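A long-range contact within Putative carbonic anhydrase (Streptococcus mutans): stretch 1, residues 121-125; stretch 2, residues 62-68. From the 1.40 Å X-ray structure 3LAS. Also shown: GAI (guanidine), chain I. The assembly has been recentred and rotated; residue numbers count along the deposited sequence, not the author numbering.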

ATOM      1  N   PHE A 121     -17.390  -0.241   0.159  1.00  8.29           N
ATOM      2  CA  PHE A 121     -16.194   0.567   0.405  1.00  8.96           C
ATOM      3  C   PHE A 121     -15.462   0.192   1.663  1.00  9.11           C
ATOM      4  O   PHE A 121     -14.388   0.794   1.972  1.00  9.70           O
ATOM      5  CB  PHE A 121     -16.503   2.072   0.342  1.00  9.62           C
ATOM      6  CG  PHE A 121     -16.821   2.492  -1.083  1.00  9.37           C
ATOM      7  CD1 PHE A 121     -15.825   2.955  -1.917  1.00 10.33           C
ATOM      8  CD2 PHE A 121     -18.122   2.398  -1.567  1.00 13.07           C
ATOM      9  CE1 PHE A 121     -16.081   3.294  -3.246  1.00 12.16           C
ATOM     10  CE2 PHE A 121     -18.376   2.772  -2.931  1.00 12.85           C
ATOM     11  CZ  PHE A 121     -17.315   3.191  -3.737  1.00 11.93           C
ATOM     12  N   LEU A 122     -15.965  -0.784   2.421  1.00  9.30           N
ATOM     13  CA  LEU A 122     -15.265  -1.376   3.557  1.00  9.51           C
ATOM     14  C   LEU A 122     -15.039  -0.424   4.736  1.00  9.32           C
ATOM     15  O   LEU A 122     -13.989  -0.418   5.368  1.00  9.97           O
ATOM     16  CB  LEU A 122     -13.968  -2.124   3.200  1.00  9.53           C
ATOM     17  CG  LEU A 122     -14.062  -3.094   2.067  1.00  8.52           C
ATOM     18  CD1 LEU A 122     -12.709  -3.643   1.607  1.00 10.15           C
ATOM     19  CD2 LEU A 122     -15.026  -4.237   2.389  1.00 12.27           C
ATOM     20  N   PRO A 123     -16.035   0.418   5.129  1.00 10.40           N
ATOM     21  CA  PRO A 123     -15.906   1.228   6.331  1.00 10.22           C
ATOM     22  C   PRO A 123     -15.907   0.381   7.593  1.00 11.21           C
ATOM     23  O   PRO A 123     -16.276  -0.826   7.521  1.00 13.35           O
ATOM     24  CB  PRO A 123     -17.181   2.166   6.273  1.00 11.61           C
ATOM     25  CG  PRO A 123     -18.220   1.245   5.637  1.00 11.14           C
ATOM     26  CD  PRO A 123     -17.404   0.470   4.547  1.00 10.23           C
ATOM     27  N   PHE A 124     -15.565   1.032   8.680  1.00 10.80           N
ATOM     28  CA  PHE A 124     -15.722   0.332   9.983  1.00 10.46           C
ATOM     29  C   PHE A 124     -15.953   1.409  11.023  1.00 14.93           C
ATOM     30  O   PHE A 124     -15.581   2.637  10.893  1.00 17.03           O
ATOM     31  CB  PHE A 124     -14.458  -0.559  10.299  1.00 10.86           C
ATOM     32  CG  PHE A 124     -13.146   0.188  10.439  1.00 10.43           C
ATOM     33  CD1 PHE A 124     -12.870   0.926  11.565  1.00 11.78           C
ATOM     34  CD2 PHE A 124     -12.185   0.039   9.476  1.00 10.88           C
ATOM     35  CE1 PHE A 124     -11.608   1.555  11.717  1.00 12.93           C
ATOM     36  CE2 PHE A 124     -10.899   0.653   9.621  1.00 11.34           C
ATOM     37  CZ  PHE A 124     -10.653   1.405  10.698  1.00 13.09           C
ATOM     38  N   THR A 125     -16.401   0.930  12.190  1.00 17.86           N
ATOM     39  CA  THR A 125     -16.580   1.836  13.320  1.00 20.93           C
ATOM     40  C   THR A 125     -15.727   1.508  14.539  1.00 20.88           C
ATOM     41  O   THR A 125     -15.289   2.393  15.307  1.00 25.12           O
ATOM     42  CB  THR A 125     -18.088   1.868  13.840  1.00 22.77           C
ATOM     43  OG1 THR A 125     -18.665   0.561  13.872  1.00 26.57           O
ATOM     44  CG2 THR A 125     -18.853   2.776  12.856  1.00 27.97           C
TER
HETATM   45  C   GAI I 169     -14.807   0.281  -6.205  1.00 25.66           C
HETATM   46  N1  GAI I 169     -13.874  -0.168  -7.059  1.00 27.44           N
HETATM   47  N2  GAI I 169     -15.185  -0.164  -5.028  1.00 26.97           N
HETATM   48  N3  GAI I 169     -15.830   1.006  -6.343  1.00 20.44           N
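Stretch 2, residues 62-68: AGGRVTD

The contact between residues 62-68 and 121-125 of this putative carbonic anhydrase is a small loop-to-loop junction in which one arginine side chain, making the contact's one hydrogen bond to a backbone carbonyl, bridges a gap too wide for the two main chains to touch. It illustrates a general principle: where two irregular segments far apart in sequence meet, a long side chain can supply the polar link that paired strands would draw from backbone to backbone.

Stretch 1 has no regular secondary structure, and the part of stretch 2 around R65 to T67 is loop, with a helix beginning at D68. The nearest CA atoms confirm the separation, with L122 CA 7.1 Å from R65 CA and P123 CA 7.4 Å from G63 CA. As stretch 1 advances from L122 to P123, its nearest neighbour in stretch 2 steps back from R65 to G63, so the local order of the two chains is reversed. Without regular elements on both sides there is no meaningful crossing angle, and the summed buried surface is modest, 261 Å².

R65 carries the junction. Its CA-to-CB bond points toward stretch 1, and chi1, chi2 and chi3 all take m rotamers, so the chain coils rather than extending fully. NH1 donates to the main-chain oxygen of L122, with R65 NH1 2.9 Å from L122 O and an N-H...O angle of 139°, a bend well short of linear. The carbonyl lies near the guanidinium plane, where the N-H groups point. P123 O is also near that plane, but at 3.6 Å from R65 NH1 it is a neighbour, not a second acceptor. NE and NH2 are hydrogen-bonded elsewhere in the structure, so all three guanidinium nitrogens are hydrogen-bonded.

Beside this polar link, L122 makes apolar contacts. Its phi and psi of 66° and 42° place it in the left-handed region, and its CA-to-CB bond points toward stretch 2. There L122 CD1 comes within 3.5 Å of T67 CG2 and 3.8 Å of R65 CB, so the leucine rests on the methyl group of one residue and the aliphatic base of the other. T67 can offer that methyl while its OG1 serves a different purpose, capping a backbone nitrogen of the helix that begins just after it.

F124 closes the other part of the contact. Its CD2 lies 3.8 Å from R65 NH1, over one face of the guanidinium, yet NH1 lies at the edge of the phenyl ring, so the two planar groups are not stacked. The same ring edge approaches the backbone at G63, with F124 CE2 4.0 Å from G63 O. G63 has a positive phi of 89°, which by itself favours glycine, and an ideal CB there would be crowded by R65 CD at 3.1 Å. The absence of a side chain thus leaves room for the coiled arginine that joins the two loops.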

ATOM      1  N   ALA A  62      -7.188   1.722   1.443  1.00  5.82           N
ATOM      2  CA  ALA A  62      -8.040   2.544   2.341  1.00  6.36           C
ATOM      3  C   ALA A  62      -8.537   1.658   3.491  1.00  7.60           C
ATOM      4  O   ALA A  62      -9.235   0.664   3.299  1.00  7.86           O
ATOM      5  CB  ALA A  62      -9.217   3.118   1.594  1.00  6.96           C
ATOM      6  N   GLY A  63      -8.094   2.008   4.688  1.00  7.03           N
ATOM      7  CA  GLY A  63      -8.481   1.331   5.929  1.00  7.55           C
ATOM      8  C   GLY A  63      -7.588   0.168   6.307  1.00  7.26           C
ATOM      9  O   GLY A  63      -7.697  -0.353   7.428  1.00  7.87           O
ATOM     10  N   GLY A  64      -6.644  -0.291   5.476  1.00  8.14           N
ATOM     11  CA  GLY A  64      -5.855  -1.484   5.798  1.00  7.67           C
ATOM     12  C   GLY A  64      -6.754  -2.707   5.743  1.00  7.60           C
ATOM     13  O   GLY A  64      -6.541  -3.665   6.537  1.00  8.96           O
ATOM     14  N   ARG A  65      -7.745  -2.769   4.858  1.00  7.82           N
ATOM     15  CA  ARG A  65      -8.729  -3.872   4.836  1.00  7.65           C
ATOM     16  C   ARG A  65      -8.279  -5.031   3.998  1.00  9.37           C
ATOM     17  O   ARG A  65      -7.569  -4.851   2.983  1.00 10.72           O
ATOM     18  CB  ARG A  65     -10.017  -3.394   4.236  1.00  8.39           C
ATOM     19  CG  ARG A  65     -10.613  -2.110   4.933  1.00  9.62           C
ATOM     20  CD  ARG A  65     -10.603  -2.142   6.454  1.00 10.64           C
ATOM     21  NE  ARG A  65     -11.083  -3.372   7.128  1.00 11.19           N
ATOM     22  CZ  ARG A  65     -12.361  -3.581   7.415  1.00 11.51           C
ATOM     23  NH1 ARG A  65     -13.302  -2.730   7.046  1.00 13.73           N
ATOM     24  NH2 ARG A  65     -12.574  -4.676   8.098  1.00 12.89           N
ATOM     25  N   VAL A  66      -8.594  -6.247   4.342  1.00  8.60           N
ATOM     26  CA  VAL A  66      -8.210  -7.386   3.531  1.00  9.70           C
ATOM     27  C   VAL A  66      -9.224  -7.507   2.426  1.00  9.88           C
ATOM     28  O   VAL A  66     -10.490  -7.444   2.614  1.00 12.86           O
ATOM     29  CB  VAL A  66      -8.114  -8.648   4.425  1.00 10.60           C
ATOM     30  CG1 VAL A  66      -8.118  -9.903   3.531  1.00 12.83           C
ATOM     31  CG2 VAL A  66      -6.858  -8.526   5.305  1.00 11.59           C
ATOM     32  N   THR A  67      -8.728  -7.529   1.204  1.00  9.21           N
ATOM     33  CA  THR A  67      -9.454  -7.597  -0.092  1.00  8.36           C
ATOM     34  C   THR A  67      -8.843  -8.683  -0.960  1.00  8.66           C
ATOM     35  O   THR A  67      -7.772  -9.196  -0.618  1.00  9.33           O
ATOM     36  CB  THR A  67      -9.350  -6.244  -0.842  1.00  8.45           C
ATOM     37  OG1 THR A  67      -7.943  -6.084  -1.182  1.00 10.26           O
ATOM     38  CG2 THR A  67      -9.832  -5.054   0.087  1.00 10.61           C
ATOM     39  N   ASP A  68      -9.445  -8.935  -2.099  1.00  9.56           N
ATOM     40  CA  ASP A  68      -8.840  -9.838  -3.074  1.00 10.45           C
ATOM     41  C   ASP A  68      -7.469  -9.359  -3.512  1.00  9.21           C
ATOM     42  O   ASP A  68      -6.585 -10.200  -3.715  1.00  8.92           O
ATOM     43  CB  ASP A  68      -9.733 -10.038  -4.317  1.00 11.27           C
ATOM     44  CG  ASP A  68     -11.000 -10.852  -4.023  1.00 18.05           C
ATOM     45  OD1 ASP A  68     -11.130 -11.504  -3.014  1.00 24.30           O
ATOM     46  OD2 ASP A  68     -11.867 -10.830  -4.943  1.00 25.40           O
TER